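PDB 6BDE: 2,4-dihydroxyhept-2-ene-1,7-dioic acid aldolase from Kordia algicida OT-1, which binds heme and, as a member of the H-NOX (heme nitric oxide/oxygen) sensor family, probably acts in nitric oxide signalling. Local coordinates for residues Ile160-Ile165 and Thr170-Ile175; Thr27-Glu32 and Leu52-Ala57. The protein carries 1 engineered substitution. One frame throughout, in Å; residues are numbered along the deposited sequence.

Contact 1: residues Ile160-Ile165 and Thr170-Ile175; sequences IILEKI and TEVKFI
Leu162 and Phe174 face each other as a non-hydrogen-bonded pair in the antiparallel beta hairpin formed by strands 158-164 and 171-178, the last two strands of the H-NOX sheet. The side that carries these two residues is the tightly packed one. Leu162 sets its branch point over one face of the phenyl ring in a CH-pi contact, CG lying 4.0 Å from the centroid of the Phe174 ring and 19° off its normal. Placing Leu162 CG beside its backbone N (chi1 -87°) brings the isobutyl group over the ring. Ile160 CG2 meets the edge of the same ring at Phe174 CD2, and Val172 CG1 packs 3.8 Å from Leu162 CG. Met147 of helix 140-153 adds to this apolar layer, while Phe174 also touches Tyr133, a heme-binding residue, and the nearest atoms of the phenylalanine side chain and the heme are about 6 Å apart.

The reverse side, bearing Ile161, Glu163, Lys173 and Ile175, is looser and more open to solvent. The extended Glu163 runs beside Lys173, whose chain bends at chi3, but their charges stop short of a salt bridge, with OE1 of Glu163 4.6 Å from NZ of Lys173. The carboxylate instead brushes a methyl group, Glu163 OE2 to Ile175 CD1. Backbone bonds join Ile161 with Ile175 and Glu163 with Lys173 in both directions. Toward the turn, the bond from Ile165 N to Glu171 O, 2.8 Å long, is more bent, with an N-H...O angle of 132°.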
ATOM      1  N   ILE A 160      -6.080  12.861   5.044  1.00 34.82           N
ATOM      2  CA  ILE A 160      -6.520  12.023   3.935  1.00 30.26           C
ATOM      3  C   ILE A 160      -7.819  11.344   4.342  1.00 36.53           C
ATOM      4  O   ILE A 160      -7.838  10.530   5.273  1.00 35.80           O
ATOM      5  CB  ILE A 160      -5.454  10.989   3.541  1.00 28.21           C
ATOM      6  CG1 ILE A 160      -4.123  11.688   3.251  1.00 31.83           C
ATOM      7  CG2 ILE A 160      -5.913  10.195   2.328  1.00 26.97           C
ATOM      8  CD1 ILE A 160      -3.031  10.754   2.775  1.00 31.19           C
ATOM      9  N   ILE A 161      -8.901  11.680   3.644  1.00 33.43           N
ATOM     10  CA  ILE A 161     -10.229  11.148   3.922  1.00 32.50           C
ATOM     11  C   ILE A 161     -10.570  10.128   2.846  1.00 31.85           C
ATOM     12  O   ILE A 161     -10.399  10.396   1.651  1.00 32.13           O
ATOM     13  CB  ILE A 161     -11.282  12.269   3.976  1.00 32.44           C
ATOM     14  CG1 ILE A 161     -10.913  13.292   5.053  1.00 37.52           C
ATOM     15  CG2 ILE A 161     -12.668  11.694   4.227  1.00 37.39           C
ATOM     16  CD1 ILE A 161     -11.740  14.556   5.004  1.00 45.97           C
ATOM     17  N   LEU A 162     -11.046   8.961   3.270  1.00 31.37           N
ATOM     18  CA  LEU A 162     -11.415   7.883   2.364  1.00 29.23           C
ATOM     19  C   LEU A 162     -12.928   7.726   2.351  1.00 35.14           C
ATOM     20  O   LEU A 162     -13.552   7.582   3.407  1.00 35.66           O
ATOM     21  CB  LEU A 162     -10.752   6.565   2.773  1.00 26.93           C
ATOM     22  CG  LEU A 162      -9.348   6.276   2.234  1.00 27.35           C
ATOM     23  CD1 LEU A 162      -8.326   7.272   2.771  1.00 30.91           C
ATOM     24  CD2 LEU A 162      -8.933   4.847   2.558  1.00 28.17           C
ATOM     25  N   GLU A 163     -13.513   7.757   1.155  1.00 30.93           N
ATOM     26  CA  GLU A 163     -14.946   7.557   0.962  1.00 34.20           C
ATOM     27  C   GLU A 163     -15.137   6.324   0.090  1.00 36.97           C
ATOM     28  O   GLU A 163     -14.771   6.332  -1.090  1.00 37.46           O
ATOM     29  CB  GLU A 163     -15.598   8.783   0.323  1.00 35.62           C
ATOM     30  CG  GLU A 163     -15.465  10.062   1.131  1.00 54.38           C
ATOM     31  CD  GLU A 163     -16.267  11.204   0.537  1.00 66.88           C
ATOM     32  OE1 GLU A 163     -16.853  11.017  -0.550  1.00 66.82           O
ATOM     33  OE2 GLU A 163     -16.310  12.289   1.155  1.00 69.11           O
ATOM     34  N   LYS A 164     -15.705   5.269   0.668  1.00 32.64           N
ATOM     35  CA  LYS A 164     -15.948   4.033  -0.067  1.00 34.06           C
ATOM     36  C   LYS A 164     -17.156   4.224  -0.976  1.00 35.22           C
ATOM     37  O   LYS A 164     -18.295   4.286  -0.502  1.00 38.16           O
ATOM     38  CB  LYS A 164     -16.166   2.870   0.896  1.00 41.10           C
ATOM     39  CG  LYS A 164     -14.960   2.536   1.757  1.00 44.50           C
ATOM     40  CD  LYS A 164     -15.204   1.281   2.579  1.00 50.94           C
ATOM     41  CE  LYS A 164     -14.112   1.074   3.613  1.00 48.42           C
ATOM     42  NZ  LYS A 164     -14.483   0.030   4.608  1.00 49.83           N
ATOM     43  N   ILE A 165     -16.909   4.328  -2.283  1.00 31.02           N
ATOM     44  CA  ILE A 165     -18.014   4.409  -3.233  1.00 35.72           C
ATOM     45  C   ILE A 165     -18.706   3.057  -3.350  1.00 36.06           C
ATOM     46  O   ILE A 165     -19.941   2.974  -3.366  1.00 42.88           O
ATOM     47  CB  ILE A 165     -17.514   4.917  -4.597  1.00 32.38           C
ATOM     48  CG1 ILE A 165     -16.633   6.157  -4.414  1.00 38.87           C
ATOM     49  CG2 ILE A 165     -18.688   5.226  -5.508  1.00 33.11           C
ATOM     50  CD1 ILE A 165     -17.308   7.285  -3.658  1.00 49.12           C
ATOM     51  N   THR A 170     -13.603  -1.611  -3.214  1.00 31.89           N
ATOM     52  CA  THR A 170     -13.009  -1.717  -4.540  1.00 27.06           C
ATOM     53  C   THR A 170     -13.077  -0.417  -5.330  1.00 32.30           C
ATOM     54  O   THR A 170     -12.479  -0.335  -6.408  1.00 31.74           O
ATOM     55  CB  THR A 170     -13.681  -2.840  -5.340  1.00 32.17           C
ATOM     56  OG1 THR A 170     -15.089  -2.602  -5.418  1.00 33.49           O
ATOM     57  CG2 THR A 170     -13.431  -4.187  -4.675  1.00 32.15           C
ATOM     58  N   GLU A 171     -13.794   0.587  -4.831  1.00 29.17           N
ATOM     59  CA  GLU A 171     -13.774   1.932  -5.400  1.00 30.05           C
ATOM     60  C   GLU A 171     -13.810   2.915  -4.239  1.00 29.82           C
ATOM     61  O   GLU A 171     -14.806   2.980  -3.512  1.00 31.04           O
ATOM     62  CB  GLU A 171     -14.945   2.165  -6.355  1.00 33.18           C
ATOM     63  CG  GLU A 171     -14.897   3.523  -7.040  1.00 36.68           C
ATOM     64  CD  GLU A 171     -16.117   3.793  -7.898  1.00 41.08           C
ATOM     65  OE1 GLU A 171     -16.899   2.849  -8.138  1.00 39.53           O
ATOM     66  OE2 GLU A 171     -16.295   4.951  -8.328  1.00 43.20           O
ATOM     67  N   VAL A 172     -12.726   3.665  -4.057  1.00 26.28           N
ATOM     68  CA  VAL A 172     -12.559   4.547  -2.908  1.00 30.13           C
ATOM     69  C   VAL A 172     -12.102   5.912  -3.398  1.00 32.52           C
ATOM     70  O   VAL A 172     -11.141   6.010  -4.170  1.00 29.91           O
ATOM     71  CB  VAL A 172     -11.549   3.975  -1.894  1.00 28.10           C
ATOM     72  CG1 VAL A 172     -11.425   4.895  -0.688  1.00 28.77           C
ATOM     73  CG2 VAL A 172     -11.952   2.572  -1.463  1.00 30.79           C
ATOM     74  N   LYS A 173     -12.784   6.962  -2.947  1.00 27.90           N
ATOM     75  CA  LYS A 173     -12.387   8.332  -3.242  1.00 26.34           C
ATOM     76  C   LYS A 173     -11.430   8.820  -2.160  1.00 28.60           C
ATOM     77  O   LYS A 173     -11.782   8.835  -0.975  1.00 31.45           O
ATOM     78  CB  LYS A 173     -13.607   9.246  -3.331  1.00 30.65           C
ATOM     79  CG  LYS A 173     -13.276  10.686  -3.695  1.00 37.01           C
ATOM     80  CD  LYS A 173     -14.442  11.616  -3.403  1.00 43.17           C
ATOM     81  CE  LYS A 173     -14.724  12.539  -4.577  1.00 51.66           C
ATOM     82  NZ  LYS A 173     -15.852  13.470  -4.299  1.00 54.34           N
ATOM     83  N   PHE A 174     -10.225   9.210  -2.565  1.00 27.02           N
ATOM     84  CA  PHE A 174      -9.228   9.769  -1.661  1.00 27.19           C
ATOM     85  C   PHE A 174      -9.299  11.289  -1.730  1.00 28.82           C
ATOM     86  O   PHE A 174      -9.130  11.872  -2.806  1.00 31.12           O
ATOM     87  CB  PHE A 174      -7.823   9.290  -2.026  1.00 30.41           C
ATOM     88  CG  PHE A 174      -7.502   7.903  -1.546  1.00 27.91           C
ATOM     89  CD1 PHE A 174      -8.050   6.793  -2.166  1.00 26.90           C
ATOM     90  CD2 PHE A 174      -6.637   7.710  -0.482  1.00 33.32           C
ATOM     91  CE1 PHE A 174      -7.747   5.516  -1.729  1.00 26.39           C
ATOM     92  CE2 PHE A 174      -6.329   6.436  -0.042  1.00 31.99           C
ATOM     93  CZ  PHE A 174      -6.886   5.338  -0.664  1.00 25.39           C
ATOM     94  N   ILE A 175      -9.546  11.925  -0.591  1.00 28.43           N
ATOM     95  CA  ILE A 175      -9.551  13.380  -0.486  1.00 32.21           C
ATOM     96  C   ILE A 175      -8.330  13.763   0.340  1.00 36.09           C
ATOM     97  O   ILE A 175      -8.320  13.613   1.567  1.00 36.31           O
ATOM     98  CB  ILE A 175     -10.847  13.912   0.134  1.00 42.11           C
ATOM     99  CG1 ILE A 175     -12.061  13.305  -0.570  1.00 49.31           C
ATOM    100  CG2 ILE A 175     -10.890  15.429   0.049  1.00 45.40           C
ATOM    101  CD1 ILE A 175     -13.389  13.784  -0.028  1.00 54.99           C
TER

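Contact 2: residues Thr27-Glu32 and Leu52-Ala57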
ATOM      1  N   THR A  27      -0.582 -21.930   8.236  1.00 54.51           N
ATOM      2  CA  THR A  27      -1.249 -23.209   8.461  1.00 58.34           C
ATOM      3  C   THR A  27      -2.760 -23.084   8.285  1.00 57.31           C
ATOM      4  O   THR A  27      -3.394 -23.967   7.697  1.00 59.54           O
ATOM      5  CB  THR A  27      -0.898 -23.740   9.854  1.00 55.87           C
ATOM      6  OG1 THR A  27       0.458 -24.207   9.858  1.00 71.44           O
ATOM      7  CG2 THR A  27      -1.815 -24.887  10.247  1.00 58.70           C
ATOM      8  N   GLN A  28      -3.349 -21.984   8.765  1.00 53.59           N
ATOM      9  CA  GLN A  28      -4.778 -21.746   8.585  1.00 53.82           C
ATOM     10  C   GLN A  28      -5.162 -21.452   7.140  1.00 59.11           C
ATOM     11  O   GLN A  28      -6.359 -21.379   6.845  1.00 60.08           O
ATOM     12  CB  GLN A  28      -5.243 -20.583   9.467  1.00 52.55           C
ATOM     13  CG  GLN A  28      -5.024 -20.771  10.953  1.00 50.24           C
ATOM     14  CD  GLN A  28      -5.245 -19.489  11.737  1.00 53.66           C
ATOM     15  OE1 GLN A  28      -4.664 -18.449  11.426  1.00 48.40           O
ATOM     16  NE2 GLN A  28      -6.093 -19.559  12.756  1.00 64.62           N
ATOM     17  N   SER A  29      -4.190 -21.285   6.243  1.00 48.98           N
ATOM     18  CA  SER A  29      -4.438 -20.862   4.873  1.00 54.01           C
ATOM     19  C   SER A  29      -4.009 -21.939   3.880  1.00 65.85           C
ATOM     20  O   SER A  29      -2.991 -22.615   4.067  1.00 66.61           O
ATOM     21  CB  SER A  29      -3.696 -19.557   4.556  1.00 55.47           C
ATOM     22  OG  SER A  29      -4.110 -18.494   5.398  1.00 50.31           O
ATOM     23  N   GLU A  30      -4.804 -22.088   2.816  1.00 64.87           N
ATOM     24  CA  GLU A  30      -4.466 -22.932   1.667  1.00 68.35           C
ATOM     25  C   GLU A  30      -4.885 -22.169   0.415  1.00 68.00           C
ATOM     26  O   GLU A  30      -6.089 -22.091   0.156  1.00 82.87           O
ATOM     27  CB  GLU A  30      -5.169 -24.290   1.740  1.00 78.66           C
ATOM     28  CG  GLU A  30      -5.059 -24.995   3.096  1.00 88.25           C
ATOM     29  CD  GLU A  30      -6.408 -25.104   3.785  1.00 92.26           C
ATOM     30  OE1 GLU A  30      -6.828 -24.115   4.433  1.00 93.42           O
ATOM     31  OE2 GLU A  30      -7.057 -26.169   3.682  1.00 93.45           O
ATOM     32  N   LEU A  31      -3.964 -21.585  -0.382  1.00 65.82           N
ATOM     33  CA  LEU A  31      -2.471 -21.517  -0.410  1.00 63.31           C
ATOM     34  C   LEU A  31      -1.851 -22.607  -1.295  1.00 65.17           C
ATOM     35  O   LEU A  31      -1.329 -23.613  -0.812  1.00 66.37           O
ATOM     36  CB  LEU A  31      -1.801 -21.539   0.973  1.00 68.56           C
ATOM     37  CG  LEU A  31      -1.249 -20.176   1.386  1.00 61.56           C
ATOM     38  CD1 LEU A  31      -2.350 -19.118   1.338  1.00 54.67           C
ATOM     39  CD2 LEU A  31      -0.593 -20.241   2.760  1.00 58.08           C
ATOM     40  N   GLU A  32      -1.896 -22.354  -2.608  1.00 64.79           N
ATOM     41  CA  GLU A  32      -1.213 -23.211  -3.574  1.00 70.02           C
ATOM     42  C   GLU A  32       0.300 -23.129  -3.410  1.00 67.74           C
ATOM     43  O   GLU A  32       1.009 -24.127  -3.587  1.00 68.51           O
ATOM     44  CB  GLU A  32      -1.626 -22.808  -4.990  1.00 72.27           C
ATOM     45  CG  GLU A  32      -0.849 -23.466  -6.118  1.00 81.47           C
ATOM     46  CD  GLU A  32      -1.238 -22.907  -7.473  1.00 87.45           C
ATOM     47  OE1 GLU A  32      -2.195 -22.106  -7.526  1.00 86.23           O
ATOM     48  OE2 GLU A  32      -0.590 -23.260  -8.480  1.00 91.95           O
ATOM     49  N   LEU A  52      -4.255 -12.198   5.339  1.00 36.46           N
ATOM     50  CA  LEU A  52      -4.733 -11.017   6.049  1.00 35.07           C
ATOM     51  C   LEU A  52      -5.926 -11.348   6.936  1.00 38.43           C
ATOM     52  O   LEU A  52      -5.994 -10.900   8.086  1.00 35.65           O
ATOM     53  CB  LEU A  52      -5.094  -9.914   5.054  1.00 32.14           C
ATOM     54  CG  LEU A  52      -3.935  -9.271   4.291  1.00 32.98           C
ATOM     55  CD1 LEU A  52      -4.446  -8.529   3.066  1.00 35.68           C
ATOM     56  CD2 LEU A  52      -3.149  -8.337   5.198  1.00 33.05           C
ATOM     57  N   GLN A  53      -6.877 -12.132   6.421  1.00 32.06           N
ATOM     58  CA  GLN A  53      -8.065 -12.463   7.201  1.00 33.96           C
ATOM     59  C   GLN A  53      -7.709 -13.299   8.424  1.00 37.34           C
ATOM     60  O   GLN A  53      -8.278 -13.105   9.504  1.00 42.17           O
ATOM     61  CB  GLN A  53      -9.079 -13.198   6.324  1.00 33.23           C
ATOM     62  CG  GLN A  53      -9.812 -12.304   5.336  1.00 34.51           C
ATOM     63  CD  GLN A  53     -10.664 -13.092   4.360  1.00 35.78           C
ATOM     64  OE1 GLN A  53     -10.536 -14.312   4.250  1.00 38.96           O
ATOM     65  NE2 GLN A  53     -11.540 -12.397   3.643  1.00 41.77           N
ATOM     66  N   ASN A  54      -6.770 -14.236   8.274  1.00 39.22           N
ATOM     67  CA  ASN A  54      -6.385 -15.077   9.403  1.00 42.40           C
ATOM     68  C   ASN A  54      -5.558 -14.296  10.416  1.00 40.04           C
ATOM     69  O   ASN A  54      -5.693 -14.503  11.627  1.00 42.50           O
ATOM     70  CB  ASN A  54      -5.619 -16.302   8.908  1.00 48.61           C
ATOM     71  CG  ASN A  54      -6.531 -17.358   8.316  1.00 50.22           C
ATOM     72  OD1 ASN A  54      -7.573 -17.683   8.884  1.00 50.21           O
ATOM     73  ND2 ASN A  54      -6.144 -17.900   7.166  1.00 52.66           N
ATOM     74  N   LEU A  55      -4.694 -13.395   9.940  1.00 37.81           N
ATOM     75  CA  LEU A  55      -3.936 -12.547  10.854  1.00 38.06           C
ATOM     76  C   LEU A  55      -4.860 -11.623  11.636  1.00 39.14           C
ATOM     77  O   LEU A  55      -4.660 -11.400  12.836  1.00 39.66           O
ATOM     78  CB  LEU A  55      -2.896 -11.735  10.080  1.00 37.87           C
ATOM     79  CG  LEU A  55      -1.969 -10.842  10.908  1.00 35.41           C
ATOM     80  CD1 LEU A  55      -1.026 -11.680  11.751  1.00 38.34           C
ATOM     81  CD2 LEU A  55      -1.190  -9.894  10.009  1.00 37.35           C
ATOM     82  N   SER A  56      -5.884 -11.082  10.972  1.00 35.69           N
ATOM     83  CA  SER A  56      -6.821 -10.192  11.650  1.00 39.87           C
ATOM     84  C   SER A  56      -7.608 -10.931  12.724  1.00 40.43           C
ATOM     85  O   SER A  56      -7.830 -10.399  13.818  1.00 44.80           O
ATOM     86  CB  SER A  56      -7.767  -9.556  10.632  1.00 37.24           C
ATOM     87  OG  SER A  56      -8.630  -8.621  11.256  1.00 39.26           O
ATOM     88  N   ALA A  57      -8.037 -12.161  12.431  1.00 39.28           N
ATOM     89  CA  ALA A  57      -8.784 -12.933  13.418  1.00 38.35           C
ATOM     90  C   ALA A  57      -7.900 -13.332  14.594  1.00 44.19           C
ATOM     91  O   ALA A  57      -8.355 -13.342  15.744  1.00 49.04           O
ATOM     92  CB  ALA A  57      -9.397 -14.171  12.763  1.00 43.16           C
TER
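The side-chain amide of Asn54 has Gln28 over one face: Gln28 CB sits above the amide carbon, 3.7 Å from Asn54 CG, and Gln28 OE1 lies over the same face at 3.8 Å from that carbon. The two amide planes are inclined by 32°, and the side chains run past one another head to tail, which brings Gln28 OE1 to 3.4 Å from Asn54 CB. At the edge of the asparagine amide, ND2 of Asn54 donates to Ser29 OG at 2.8 Å, the hydroxyl lying in the amide plane, although the N-H...O angle of 131° makes the bond distinctly bent. Asn54 CG stands beside its own backbone N (chi1 -77°), a setting that carries the amide out from the helix to the serine.

The contact belongs to the helical N-terminal part of the H-NOX fold, where the chain leaving helix 19-27 lies against the flank of helix 45-59. Ser29 OG takes part in two bonds, the second to Ile25 O, one turn back in helix 19-27. The polar end of Gln28 has its own partner on the other helix, OE1 being bonded to Asn58 ND2. An alanine in place of Asn54 is likely to leave the buried Ser29 hydroxyl without its amide donor and to open a gap beneath Gln28 CB.

How the contacts relate
From the N terminus, the chain runs through helix 19-27 and comes first to contact 2, where the segment 27-32 that follows this helix meets helix 45-59. That closes a loop of 19 intervening residues within the helical N-terminal region. The chain then passes through the remaining helices and the first sheet strands before contact 1 closes a far shorter loop, the four-residue turn between 160-165 and 170-175. The contacts follow in series, neither nesting nor crossing. The centres of contacts 1 and 2 lie about 26 Å apart and their nearest atoms about 12 Å, so they do not touch. Contact 2 ties the loop after helix 19-27 to helix 45-59, away from the heme-binding residues, whereas contact 1 pairs sheet strands near the heme.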